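Local coordinates for protein cytochrome C'' (Methylophilus methylotrophus, PDB 1GU2) that binds heme c covalently, its iron held by two axial histidines, and probably serves in electron transfer, at residues E46-C49 against A50-H53; E91-K94 against H95-I99; K7-Y10 against K11-I15. One frame throughout, in Å; residues are numbered along the deposited sequence. Where two conformers were deposited one is given.

Contact 1. Residues E46-C49 against A50-H53; sequences EAAC and ASCH. With HEC (heme c), chain C.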
ATOM      1  N   GLU A  46     -17.436  -8.066   2.714  1.00 10.69           N
ATOM      2  CA  GLU A  46     -16.033  -8.135   2.355  1.00 11.46           C
ATOM      3  C   GLU A  46     -15.562  -6.854   1.675  1.00 11.88           C
ATOM      4  O   GLU A  46     -16.342  -6.219   0.950  1.00 13.52           O
ATOM      5  CB  GLU A  46     -15.819  -9.318   1.403  1.00 15.40           C
ATOM      6  CG  GLU A  46     -15.990 -10.647   2.111  1.00 23.01           C
ATOM      7  CD  GLU A  46     -15.817 -11.838   1.193  1.00 31.84           C
ATOM      8  OE1 GLU A  46     -15.850 -11.656  -0.038  1.00 41.94           O
ATOM      9  OE2 GLU A  46     -15.723 -12.903   1.830  1.00 44.03           O
ATOM     10  N   ALA A  47     -14.318  -6.494   1.888  1.00 10.46           N
ATOM     11  CA  ALA A  47     -13.686  -5.383   1.143  1.00 11.62           C
ATOM     12  C   ALA A  47     -12.209  -5.731   0.949  1.00 10.74           C
ATOM     13  O   ALA A  47     -11.710  -6.636   1.587  1.00 11.13           O
ATOM     14  CB  ALA A  47     -13.816  -4.051   1.874  1.00 13.40           C
ATOM     15  N   ALA A  48     -11.551  -4.999   0.072  1.00 10.84           N
ATOM     16  CA  ALA A  48     -10.109  -5.134  -0.181  1.00 10.85           C
ATOM     17  C   ALA A  48      -9.538  -3.747  -0.426  1.00 11.44           C
ATOM     18  O   ALA A  48     -10.287  -2.814  -0.738  1.00 10.69           O
ATOM     19  CB  ALA A  48      -9.822  -5.990  -1.412  1.00 11.58           C
ATOM     20  N   CYS A  49      -8.230  -3.593  -0.341  1.00 10.10           N
ATOM     21  CA  CYS A  49      -7.633  -2.319  -0.775  1.00  9.34           C
ATOM     22  C   CYS A  49      -8.107  -1.958  -2.215  1.00  9.57           C
ATOM     23  O   CYS A  49      -8.380  -0.796  -2.513  1.00  9.64           O
ATOM     24  CB  CYS A  49      -6.116  -2.370  -0.753  1.00  9.45           C
ATOM     25  SG  CYS A  49      -5.361  -3.036   0.748  1.00 10.18           S
ATOM     26  N   ALA A  50      -8.167  -2.985  -3.052  1.00 10.13           N
ATOM     27  CA  ALA A  50      -8.606  -2.826  -4.426  1.00 11.23           C
ATOM     28  C   ALA A  50     -10.052  -2.361  -4.585  1.00 11.47           C
ATOM     29  O   ALA A  50     -10.443  -1.887  -5.660  1.00 11.90           O
ATOM     30  CB  ALA A  50      -8.422  -4.169  -5.156  1.00 11.13           C
ATOM     31  N   SER A  51     -10.868  -2.464  -3.523  1.00 11.20           N
ATOM     32  CA  SER A  51     -12.240  -1.985  -3.603  1.00 11.80           C
ATOM     33  C   SER A  51     -12.286  -0.506  -3.942  1.00 12.53           C
ATOM     34  O   SER A  51     -13.163  -0.088  -4.678  1.00 13.36           O
ATOM     35  CB  SER A  51     -12.982  -2.192  -2.296  1.00 12.53           C
ATOM     36  OG  SER A  51     -13.099  -3.567  -1.955  1.00 13.57           O
ATOM     37  N   CYS A  52     -11.346   0.258  -3.365  1.00 11.37           N
ATOM     38  CA  CYS A  52     -11.261   1.688  -3.613  1.00 10.88           C
ATOM     39  C   CYS A  52     -10.165   2.024  -4.604  1.00 11.40           C
ATOM     40  O   CYS A  52     -10.297   2.958  -5.392  1.00 13.62           O
ATOM     41  CB  CYS A  52     -11.013   2.441  -2.298  1.00 10.18           C
ATOM     42  SG  CYS A  52     -12.429   2.288  -1.197  1.00 11.65           S
ATOM     43  N   HIS A  53      -9.052   1.305  -4.594  1.00 10.60           N
ATOM     44  CA  HIS A  53      -7.883   1.698  -5.415  1.00 10.56           C
ATOM     45  C   HIS A  53      -7.859   0.985  -6.744  1.00 11.23           C
ATOM     46  O   HIS A  53      -6.948   1.216  -7.554  1.00 11.43           O
ATOM     47  CB  HIS A  53      -6.594   1.441  -4.600  1.00  9.49           C
ATOM     48  CG  HIS A  53      -6.489   2.348  -3.414  1.00  9.23           C
ATOM     49  ND1 HIS A  53      -6.291   3.705  -3.521  1.00 10.76           N
ATOM     50  CD2 HIS A  53      -6.510   2.139  -2.094  1.00  9.89           C
ATOM     51  CE1 HIS A  53      -6.206   4.268  -2.304  1.00  9.97           C
ATOM     52  NE2 HIS A  53      -6.347   3.327  -1.405  1.00  8.97           N
TER
HETATM   53 FE   HEC C 125      -6.213   3.693   0.577  1.00  8.86          FE
HETATM   54  CHA HEC C 125      -4.807   6.801   0.285  1.00 11.22           C
HETATM   55  CHB HEC C 125      -3.098   2.301   0.550  1.00  9.35           C
HETATM   56  CHC HEC C 125      -7.605   0.654   1.370  1.00  8.87           C
HETATM   57  CHD HEC C 125      -9.335   5.073   0.235  1.00 10.79           C
HETATM   58  NA  HEC C 125      -4.342   4.386   0.383  1.00  9.51           N
HETATM   59  C1A HEC C 125      -3.934   5.727   0.284  1.00  9.86           C
HETATM   60  C2A HEC C 125      -2.501   5.795   0.205  1.00 10.79           C
HETATM   61  C3A HEC C 125      -2.029   4.537   0.228  1.00 10.23           C
HETATM   62  C4A HEC C 125      -3.165   3.660   0.380  1.00  8.60           C
HETATM   63  CMA HEC C 125      -0.554   4.064   0.164  1.00 11.73           C
HETATM   64  CAA HEC C 125      -1.690   7.098   0.104  1.00 12.04           C
HETATM   65  CBA HEC C 125      -1.247   7.622   1.483  1.00 13.76           C
HETATM   66  CGA HEC C 125      -0.481   8.896   1.384  1.00 17.41           C
HETATM   67  O1A HEC C 125      -0.566   9.714   2.325  1.00 31.97           O
HETATM   68  O2A HEC C 125       0.223   9.139   0.390  1.00 25.19           O
HETATM   69  NB  HEC C 125      -5.484   1.852   0.911  1.00  8.74           N
HETATM   70  C1B HEC C 125      -4.172   1.470   0.883  1.00  9.12           C
HETATM   71  C2B HEC C 125      -4.063   0.076   1.295  1.00  9.56           C
HETATM   72  C3B HEC C 125      -5.324  -0.374   1.551  1.00  9.17           C
HETATM   73  C4B HEC C 125      -6.212   0.734   1.282  1.00  8.74           C
HETATM   74  CMB HEC C 125      -2.753  -0.722   1.421  1.00 10.17           C
HETATM   75  CAB HEC C 125      -5.797  -1.776   2.003  1.00  9.95           C
HETATM   76  CBB HEC C 125      -5.164  -2.179   3.333  1.00 11.37           C
HETATM   77  NC  HEC C 125      -8.087   3.006   0.751  1.00  9.72           N
HETATM   78  C1C HEC C 125      -8.462   1.696   1.053  1.00  9.16           C
HETATM   79  C2C HEC C 125      -9.901   1.573   0.951  1.00 10.19           C
HETATM   80  C3C HEC C 125     -10.393   2.802   0.611  1.00 10.82           C
HETATM   81  C4C HEC C 125      -9.274   3.696   0.497  1.00 10.06           C
HETATM   82  CMC HEC C 125     -10.626   0.228   1.151  1.00 10.53           C
HETATM   83  CAC HEC C 125     -11.823   3.230   0.279  1.00 12.00           C
HETATM   84  CBC HEC C 125     -12.806   2.967   1.415  1.00 14.41           C
HETATM   85  ND  HEC C 125      -6.911   5.540   0.311  1.00 10.23           N
HETATM   86  C1D HEC C 125      -8.257   5.925   0.228  1.00 10.43           C
HETATM   87  C2D HEC C 125      -8.357   7.360   0.240  1.00 11.65           C
HETATM   88  C3D HEC C 125      -7.098   7.852   0.441  1.00 12.68           C
HETATM   89  C4D HEC C 125      -6.188   6.732   0.355  1.00 11.22           C
HETATM   90  CMD HEC C 125      -9.662   8.165   0.103  1.00 15.92           C
HETATM   91  CAD HEC C 125      -6.740   9.327   0.759  1.00 15.71           C
HETATM   92  CBD HEC C 125      -6.814  10.246  -0.486  1.00 16.14           C
HETATM   93  CGD HEC C 125      -5.515  10.338  -1.259  1.00 19.42           C
HETATM   94  O1D HEC C 125      -5.511  10.697  -2.473  1.00 16.65           O
HETATM   95  O2D HEC C 125      -4.434  10.079  -0.668  1.00 15.66           O

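Contact 2. Residues E91-K94 against H95-I99; sequences EFTK and HCNDI. With HEC (heme c), chain C.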
ATOM      1  N   GLU A  91       0.938   9.201   7.816  1.00 12.23           N
ATOM      2  CA  GLU A  91      -0.351   9.099   7.094  1.00 12.65           C
ATOM      3  C   GLU A  91      -0.672   7.656   6.756  1.00 12.51           C
ATOM      4  O   GLU A  91      -1.841   7.258   6.816  1.00 12.71           O
ATOM      5  CB  GLU A  91      -0.323   9.988   5.830  1.00 18.75           C
ATOM      6  CG  GLU A  91      -0.196  11.444   6.178  1.00 30.98           C
ATOM      7  CD  GLU A  91      -1.427  12.112   6.770  1.00 47.84           C
ATOM      8  OE1 GLU A  91      -2.556  11.576   6.641  1.00 46.04           O
ATOM      9  OE2 GLU A  91      -1.229  13.205   7.370  1.00 75.74           O
ATOM     10  N   PHE A  92       0.319   6.849   6.391  1.00 12.29           N
ATOM     11  CA  PHE A  92       0.063   5.450   6.063  1.00 12.65           C
ATOM     12  C   PHE A  92      -0.347   4.670   7.306  1.00 11.73           C
ATOM     13  O   PHE A  92      -1.262   3.859   7.271  1.00 10.66           O
ATOM     14  CB  PHE A  92       1.299   4.833   5.404  1.00 15.85           C
ATOM     15  CG  PHE A  92       1.126   3.477   4.710  1.00 15.12           C
ATOM     16  CD1 PHE A  92      -0.061   2.895   4.414  1.00 21.41           C
ATOM     17  CD2 PHE A  92       2.248   2.801   4.298  1.00 16.39           C
ATOM     18  CE1 PHE A  92      -0.197   1.709   3.729  1.00 22.33           C
ATOM     19  CE2 PHE A  92       2.193   1.605   3.604  1.00 19.13           C
ATOM     20  CZ  PHE A  92       0.964   1.060   3.326  1.00 19.16           C
ATOM     21  N   THR A  93       0.287   4.953   8.429  1.00 10.55           N
ATOM     22  CA  THR A  93      -0.129   4.383   9.711  1.00 10.88           C
ATOM     23  C   THR A  93      -1.580   4.744  10.028  1.00 10.77           C
ATOM     24  O   THR A  93      -2.411   3.869  10.391  1.00  9.99           O
ATOM     25  CB  THR A  93       0.809   4.861  10.830  1.00 11.60           C
ATOM     26  OG1 THR A  93       2.082   4.192  10.703  1.00 13.24           O
ATOM     27  CG2 THR A  93       0.252   4.515  12.195  1.00 13.66           C
ATOM     28  N   LYS A  94      -1.952   6.009   9.879  1.00 10.40           N
ATOM     29  CA  LYS A  94      -3.349   6.425  10.142  1.00 10.50           C
ATOM     30  C   LYS A  94      -4.298   5.693   9.206  1.00 10.59           C
ATOM     31  O   LYS A  94      -5.366   5.224   9.595  1.00  9.79           O
ATOM     32  CB  LYS A  94      -3.498   7.921  10.036  1.00 11.24           C
ATOM     33  CG  LYS A  94      -2.842   8.716  11.169  1.00 14.42           C
ATOM     34  CD  LYS A  94      -2.988  10.243  10.849  1.00 25.11           C
ATOM     35  CE  LYS A  94      -2.361  11.185  11.829  1.00 37.25           C
ATOM     36  NZ  LYS A  94      -2.223  12.553  11.210  1.00 45.77           N
ATOM     37  N   HIS A  95      -3.924   5.580   7.919  1.00 10.23           N
ATOM     38  CA  HIS A  95      -4.817   4.931   6.936  1.00  9.90           C
ATOM     39  C   HIS A  95      -5.000   3.457   7.205  1.00  9.27           C
ATOM     40  O   HIS A  95      -6.107   2.936   7.123  1.00  9.66           O
ATOM     41  CB  HIS A  95      -4.236   5.161   5.535  1.00 10.05           C
ATOM     42  CG  HIS A  95      -5.160   4.803   4.415  1.00  8.97           C
ATOM     43  ND1 HIS A  95      -6.474   5.241   4.340  1.00  9.55           N
ATOM     44  CD2 HIS A  95      -4.967   4.092   3.291  1.00  9.76           C
ATOM     45  CE1 HIS A  95      -7.025   4.813   3.217  1.00  9.57           C
ATOM     46  NE2 HIS A  95      -6.115   4.100   2.540  1.00  8.71           N
ATOM     47  N   CYS A  96      -3.931   2.754   7.534  1.00  9.31           N
ATOM     48  CA  CYS A  96      -4.067   1.355   7.928  1.00  9.52           C
ATOM     49  C   CYS A  96      -4.997   1.213   9.121  1.00 10.02           C
ATOM     50  O   CYS A  96      -5.880   0.357   9.156  1.00 10.17           O
ATOM     51  CB  CYS A  96      -2.682   0.764   8.275  1.00 11.11           C
ATOM     52  SG  CYS A  96      -1.577   0.551   6.839  1.00 11.58           S
ATOM     53  N   ASN A  97      -4.818   2.074  10.127  1.00  9.64           N
ATOM     54  CA  ASN A  97      -5.726   2.061  11.273  1.00 10.05           C
ATOM     55  C   ASN A  97      -7.172   2.276  10.888  1.00 10.07           C
ATOM     56  O   ASN A  97      -8.068   1.597  11.391  1.00 12.21           O
ATOM     57  CB  ASN A  97      -5.309   3.139  12.306  1.00 10.57           C
ATOM     58  CG  ASN A  97      -4.265   2.614  13.263  1.00 12.38           C
ATOM     59  OD1 ASN A  97      -4.610   1.956  14.265  1.00 14.23           O
ATOM     60  ND2 ASN A  97      -3.011   2.825  13.026  1.00 12.65           N
ATOM     61  N   ASP A  98      -7.439   3.220  10.013  1.00 10.52           N
ATOM     62  CA  ASP A  98      -8.786   3.501   9.520  1.00 10.68           C
ATOM     63  C   ASP A  98      -9.396   2.293   8.811  1.00 11.40           C
ATOM     64  O   ASP A  98     -10.475   1.815   9.072  1.00 15.87           O
ATOM     65  CB  ASP A  98      -8.788   4.672   8.533  0.50 13.82           C
ATOM     66  CG  ASP A  98      -9.039   6.023   9.140  0.50 19.58           C
ATOM     67  OD1 ASP A  98      -8.705   6.996   8.406  0.50 35.40           O
ATOM     68  OD2 ASP A  98      -9.551   6.141  10.284  0.50 33.78           O
ATOM     69  N   ILE A  99      -8.673   1.707   7.846  1.00  9.59           N
ATOM     70  CA  ILE A  99      -9.220   0.663   7.000  1.00  9.55           C
ATOM     71  C   ILE A  99      -9.283  -0.687   7.711  1.00  9.96           C
ATOM     72  O   ILE A  99     -10.282  -1.406   7.577  1.00 12.08           O
ATOM     73  CB  ILE A  99      -8.378   0.570   5.692  1.00  9.14           C
ATOM     74  CG1 ILE A  99      -8.369   1.861   4.853  1.00  9.64           C
ATOM     75  CG2 ILE A  99      -8.806  -0.619   4.857  1.00 10.59           C
ATOM     76  CD1 ILE A  99      -9.727   2.414   4.527  1.00 11.43           C
TER
HETATM   77 FE   HEC C 125      -6.213   3.693   0.577  1.00  8.86          FE
HETATM   78  CHA HEC C 125      -4.807   6.801   0.285  1.00 11.22           C
HETATM   79  CHB HEC C 125      -3.098   2.301   0.550  1.00  9.35           C
HETATM   80  CHC HEC C 125      -7.605   0.654   1.370  1.00  8.87           C
HETATM   81  CHD HEC C 125      -9.335   5.073   0.235  1.00 10.79           C
HETATM   82  NA  HEC C 125      -4.342   4.386   0.383  1.00  9.51           N
HETATM   83  C1A HEC C 125      -3.934   5.727   0.284  1.00  9.86           C
HETATM   84  C2A HEC C 125      -2.501   5.795   0.205  1.00 10.79           C
HETATM   85  C3A HEC C 125      -2.029   4.537   0.228  1.00 10.23           C
HETATM   86  C4A HEC C 125      -3.165   3.660   0.380  1.00  8.60           C
HETATM   87  CMA HEC C 125      -0.554   4.064   0.164  1.00 11.73           C
HETATM   88  CAA HEC C 125      -1.690   7.098   0.104  1.00 12.04           C
HETATM   89  CBA HEC C 125      -1.247   7.622   1.483  1.00 13.76           C
HETATM   90  CGA HEC C 125      -0.481   8.896   1.384  1.00 17.41           C
HETATM   91  O1A HEC C 125      -0.566   9.714   2.325  1.00 31.97           O
HETATM   92  O2A HEC C 125       0.223   9.139   0.390  1.00 25.19           O
HETATM   93  NB  HEC C 125      -5.484   1.852   0.911  1.00  8.74           N
HETATM   94  C1B HEC C 125      -4.172   1.470   0.883  1.00  9.12           C
HETATM   95  C2B HEC C 125      -4.063   0.076   1.295  1.00  9.56           C
HETATM   96  C3B HEC C 125      -5.324  -0.374   1.551  1.00  9.17           C
HETATM   97  C4B HEC C 125      -6.212   0.734   1.282  1.00  8.74           C
HETATM   98  CMB HEC C 125      -2.753  -0.722   1.421  1.00 10.17           C
HETATM   99  CAB HEC C 125      -5.797  -1.776   2.003  1.00  9.95           C
HETATM  100  CBB HEC C 125      -5.164  -2.179   3.333  1.00 11.37           C
HETATM  101  NC  HEC C 125      -8.087   3.006   0.751  1.00  9.72           N
HETATM  102  C1C HEC C 125      -8.462   1.696   1.053  1.00  9.16           C
HETATM  103  C2C HEC C 125      -9.901   1.573   0.951  1.00 10.19           C
HETATM  104  C3C HEC C 125     -10.393   2.802   0.611  1.00 10.82           C
HETATM  105  C4C HEC C 125      -9.274   3.696   0.497  1.00 10.06           C
HETATM  106  CMC HEC C 125     -10.626   0.228   1.151  1.00 10.53           C
HETATM  107  CAC HEC C 125     -11.823   3.230   0.279  1.00 12.00           C
HETATM  108  CBC HEC C 125     -12.806   2.967   1.415  1.00 14.41           C
HETATM  109  ND  HEC C 125      -6.911   5.540   0.311  1.00 10.23           N
HETATM  110  C1D HEC C 125      -8.257   5.925   0.228  1.00 10.43           C
HETATM  111  C2D HEC C 125      -8.357   7.360   0.240  1.00 11.65           C
HETATM  112  C3D HEC C 125      -7.098   7.852   0.441  1.00 12.68           C
HETATM  113  C4D HEC C 125      -6.188   6.732   0.355  1.00 11.22           C
HETATM  114  CMD HEC C 125      -9.662   8.165   0.103  1.00 15.92           C
HETATM  115  CAD HEC C 125      -6.740   9.327   0.759  1.00 15.71           C
HETATM  116  CBD HEC C 125      -6.814  10.246  -0.486  1.00 16.14           C
HETATM  117  CGD HEC C 125      -5.515  10.338  -1.259  1.00 19.42           C
HETATM  118  O1D HEC C 125      -5.511  10.697  -2.473  1.00 16.65           O
HETATM  119  O2D HEC C 125      -4.434  10.079  -0.668  1.00 15.66           O

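Contact 3. Residues K7-Y10 against K11-I15; sequences KLVY and KYTNI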
ATOM      1  N   LYS A   7      13.372   4.002  -0.956  1.00  9.57           N
ATOM      2  CA  LYS A   7      14.062   4.047   0.332  1.00 10.15           C
ATOM      3  C   LYS A   7      13.187   3.537   1.473  1.00 10.09           C
ATOM      4  O   LYS A   7      13.691   2.919   2.422  1.00 10.44           O
ATOM      5  CB  LYS A   7      14.538   5.482   0.571  1.00 10.39           C
ATOM      6  CG  LYS A   7      15.684   5.933  -0.347  1.00 11.13           C
ATOM      7  CD  LYS A   7      16.254   7.284   0.063  1.00 14.05           C
ATOM      8  CE  LYS A   7      15.191   8.383  -0.034  1.00 13.01           C
ATOM      9  NZ  LYS A   7      15.766   9.657   0.533  1.00 16.41           N
ATOM     10  N   LEU A   8      11.875   3.768   1.418  1.00  9.76           N
ATOM     11  CA  LEU A   8      10.952   3.243   2.441  1.00  9.85           C
ATOM     12  C   LEU A   8      10.920   1.726   2.398  1.00  9.77           C
ATOM     13  O   LEU A   8      10.788   1.086   3.466  1.00 10.27           O
ATOM     14  CB  LEU A   8       9.561   3.823   2.302  1.00 10.93           C
ATOM     15  CG  LEU A   8       9.397   5.277   2.786  1.00 10.86           C
ATOM     16  CD1 LEU A   8       8.027   5.774   2.343  1.00 13.41           C
ATOM     17  CD2 LEU A   8       9.559   5.427   4.275  1.00 14.33           C
ATOM     18  N   VAL A   9      11.043   1.101   1.246  1.00  9.94           N
ATOM     19  CA  VAL A   9      11.070  -0.378   1.231  1.00 10.76           C
ATOM     20  C   VAL A   9      12.223  -0.894   2.068  1.00 10.26           C
ATOM     21  O   VAL A   9      12.069  -1.813   2.856  1.00 10.84           O
ATOM     22  CB  VAL A   9      11.185  -0.879  -0.226  1.00  9.71           C
ATOM     23  CG1 VAL A   9      11.369  -2.412  -0.287  1.00 11.33           C
ATOM     24  CG2 VAL A   9       9.979  -0.520  -1.041  1.00 11.21           C
ATOM     25  N   TYR A  10      13.445  -0.294   1.957  1.00 11.43           N
ATOM     26  CA  TYR A  10      14.553  -0.765   2.798  1.00 12.28           C
ATOM     27  C   TYR A  10      14.308  -0.540   4.273  1.00 11.89           C
ATOM     28  O   TYR A  10      14.589  -1.392   5.109  1.00 13.20           O
ATOM     29  CB  TYR A  10      15.912  -0.121   2.488  1.00 16.76           C
ATOM     30  CG  TYR A  10      16.206  -0.260   1.016  1.00 18.62           C
ATOM     31  CD1 TYR A  10      16.143   0.914   0.265  1.00 17.70           C
ATOM     32  CD2 TYR A  10      16.523  -1.475   0.415  1.00 25.78           C
ATOM     33  CE1 TYR A  10      16.393   0.882  -1.094  1.00 18.10           C
ATOM     34  CE2 TYR A  10      16.774  -1.481  -0.952  1.00 25.46           C
ATOM     35  CZ  TYR A  10      16.718  -0.313  -1.692  1.00 20.76           C
ATOM     36  OH  TYR A  10      16.964  -0.345  -3.061  1.00 25.79           O
ATOM     37  N   LYS A  11      13.782   0.636   4.596  1.00 11.32           N
ATOM     38  CA  LYS A  11      13.498   0.972   5.986  1.00 11.53           C
ATOM     39  C   LYS A  11      12.556  -0.050   6.599  1.00 11.60           C
ATOM     40  O   LYS A  11      12.829  -0.641   7.654  1.00 12.63           O
ATOM     41  CB  LYS A  11      12.922   2.394   6.109  1.00 11.11           C
ATOM     42  CG  LYS A  11      12.590   2.776   7.524  1.00 15.72           C
ATOM     43  CD  LYS A  11      12.074   4.192   7.672  1.00 16.44           C
ATOM     44  CE  LYS A  11      11.591   4.433   9.097  1.00 21.95           C
ATOM     45  NZ  LYS A  11      11.265   5.912   9.250  1.00 25.88           N
ATOM     46  N   TYR A  12      11.419  -0.300   5.957  1.00 10.63           N
ATOM     47  CA  TYR A  12      10.459  -1.241   6.521  1.00 10.19           C
ATOM     48  C   TYR A  12      10.972  -2.681   6.476  1.00 10.78           C
ATOM     49  O   TYR A  12      10.645  -3.487   7.375  1.00 11.40           O
ATOM     50  CB  TYR A  12       9.109  -1.141   5.811  1.00  9.75           C
ATOM     51  CG  TYR A  12       8.379   0.160   6.080  1.00 12.02           C
ATOM     52  CD1 TYR A  12       8.149   0.629   7.340  1.00 17.34           C
ATOM     53  CD2 TYR A  12       7.904   0.902   5.007  1.00 14.02           C
ATOM     54  CE1 TYR A  12       7.466   1.841   7.559  1.00 21.50           C
ATOM     55  CE2 TYR A  12       7.220   2.104   5.227  1.00 16.72           C
ATOM     56  CZ  TYR A  12       7.019   2.561   6.486  1.00 22.64           C
ATOM     57  OH  TYR A  12       6.341   3.742   6.667  1.00 31.85           O
ATOM     58  N   THR A  13      11.789  -3.015   5.476  1.00 10.74           N
ATOM     59  CA  THR A  13      12.369  -4.372   5.472  1.00 10.96           C
ATOM     60  C   THR A  13      13.245  -4.595   6.677  1.00 11.06           C
ATOM     61  O   THR A  13      13.175  -5.660   7.336  1.00 12.25           O
ATOM     62  CB  THR A  13      13.204  -4.567   4.205  1.00 11.84           C
ATOM     63  OG1 THR A  13      12.329  -4.526   3.047  1.00 12.46           O
ATOM     64  CG2 THR A  13      13.882  -5.929   4.260  1.00 13.94           C
ATOM     65  N   ASN A  14      14.074  -3.605   6.993  1.00 11.93           N
ATOM     66  CA  ASN A  14      14.981  -3.780   8.126  1.00 11.92           C
ATOM     67  C   ASN A  14      14.216  -3.826   9.440  1.00 12.29           C
ATOM     68  O   ASN A  14      14.578  -4.643  10.321  1.00 12.54           O
ATOM     69  CB  ASN A  14      16.033  -2.673   8.076  1.00 16.67           C
ATOM     70  CG  ASN A  14      16.948  -2.832   6.874  1.00 20.66           C
ATOM     71  OD1 ASN A  14      17.127  -3.923   6.309  1.00 26.10           O
ATOM     72  ND2 ASN A  14      17.515  -1.693   6.507  1.00 24.06           N
ATOM     73  N   ILE A  15      13.167  -3.003   9.624  1.00 11.06           N
ATOM     74  CA  ILE A  15      12.331  -3.091  10.823  1.00 11.85           C
ATOM     75  C   ILE A  15      11.682  -4.467  10.911  1.00 10.62           C
ATOM     76  O   ILE A  15      11.645  -5.093  11.979  1.00 12.02           O
ATOM     77  CB  ILE A  15      11.301  -1.970  10.809  1.00 11.92           C
ATOM     78  CG1 ILE A  15      11.956  -0.585  10.959  1.00 15.70           C
ATOM     79  CG2 ILE A  15      10.241  -2.202  11.875  1.00 14.41           C
ATOM     80  CD1 ILE A  15      11.074   0.608  10.666  1.00 15.68           C
TER

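Contact 1. Residues E46-C49 against A50-H53
Ala48 and Ser51 exchange two hydrogen bonds across the turn that carries the chain from strand 46-47 into helix 49-53. Ala48 N donates to Ser51 OG at 2.9 Å. Ser51 N returns a bond to Ala48 O, also 2.9 Å long. With OG beside its own backbone N (chi1 -63°), the hydroxyl of Ser51 is placed within reach of Ala48 N. Replacing this serine by an alanine would probably leave the N-H of Ala48 without its mate and the approach to the helix freer to move. This is the looser side of the contact: Ala47, Ala50 and Ser51 are all partly exposed, and the methyls Ala48 CB and Ala50 CB stand 4.4 Å apart.

The heme side is tight. Cys49, Cys52 and His53 are buried there, and Cys49 O grips the turn by accepting twice: from His53 N at 3.0 Å in the carbonyl plane, and from Cys52 N at 3.3 Å from above that plane. Cys49 SG is bonded to heme CAB at 1.8 Å and Cys52 SG to heme CAC at 1.9 Å, so two thioethers pin the short helix to one edge of the porphyrin. His53 NE2 binds the heme iron at 2.0 Å as an axial ligand, while Phe35, Ile70 and Leu73 touch its side chain. Two anchoring cysteines separated by two residues, followed at once by an axial histidine, form the CXXCH heme-binding motif of c-type cytochromes.

Contact 2. Residues E91-K94 against H95-I99
His95 reaches from helix 85-100 to the heme iron, and its backbone N is tied to Glu91 O one helical turn earlier. Its CB lies 3.4 Å from that same Glu91 O. With CG anti to the backbone N (chi1 -168°), the ring leaves the helix for the porphyrin. CG and ND1 each lie 4.1 Å from the iron, whereas CD2 comes to 3.0 Å from heme NA and CE1 equally near heme ND. At the tip, NE2 binds the iron at 2.0 Å. Heme CHA lies over one face of the ring, toward the rim; Ile99 CG1 lies off the opposite face, 3.6 Å above the plane.

Beside the ligand, toward the rim of the porphyrin, Cys96 SG meets Phe92 CE1 at 3.6 Å. It approaches the ring obliquely, 40° off the normal, in a sulfur-aromatic contact; the same sulfur forms the disulfide with Cys104. Heme CMB lies at the edge of the Phe92 ring. On the outer side, Thr93 O accepts both Asn97 N and Asn97 ND2, the latter at 2.9 Å, from opposite faces of its carbonyl plane, while Thr93 OG1 is hydrogen-bonded to Asp103 OD2. A helical histidine thus supplies one axial position and His53 the other, the bis-histidine coordination of this heme c site.

Contact 3. Residues K7-Y10 against K11-I15
Lys7 O accepts Lys11 N at 3.2 Å, the first of the successive i to i+4 bonds that define this part of helix 2-19 as alpha-helix. The helix is amphipathic: Leu8, Val9, Tyr12 and Thr13 are buried, whereas Lys7, Tyr10, Lys11 and Asn14 are exposed.

Leu8 follows on the buried side. Its O takes Tyr12 N at 2.9 Å in a nearly straight bond, with an N-H...O angle of 177°. The Leu8 and Tyr12 side chains run side by side in the same direction, Leu8 CB lying 4.1 Å from Tyr12 CE2. Tyr12 CD2 comes closer still, to 3.3 Å from Leu8 O, which sits obliquely to the ring. Leu8 packs on Ile85 and Glu89 and Tyr12 on Glu89 and Ala110, contacts that seat helix 2-19 against both helix 85-100 and helix 106-118. Lys11, extended throughout its chain, carries NZ to a salt bridge with Glu89.

Val9 comes next, and its carbonyl is gripped twice. Thr13 N donates to Val9 O at 2.9 Å. Thr13 OG1, held beside its own backbone N by chi1 of -65°, donates to the same Val9 O at 2.7 Å from the other face of the carbonyl plane. This uses the hydroxyl's proton within the helix, consistent with the buried position of Thr13.

Tyr10 turns outward, and its OH is hydrogen-bonded to Glu6 OE1, one turn back along the same helix. Its backbone O accepts Asn14 N at 3.0 Å, and the amide carbon of the Asn14 side chain, CG, stands 3.3 Å from that Tyr10 O.

Contacts 1 and 2 serve the same heme from its two faces: their axial nitrogens, His53 NE2 and His95 NE2, are 4.0 Å apart with the iron between them. Contact 1 is a strand-to-helix turn fixed by thioethers; contact 2 lies within one regular helix and reaches the heme chiefly through the His95 ring and Ile99, with Glu91 beside a propionate. Contact 3 is also intrahelical but touches no heme. Contact 1 has no fully exposed touching residue, whereas contacts 2 and 3 each have a buried and a solvent-facing side. In contacts 2 and 3 a carbonyl takes two donors from a single residue; in contact 1 the doubly used carbonyl serves two successive backbone N-H groups.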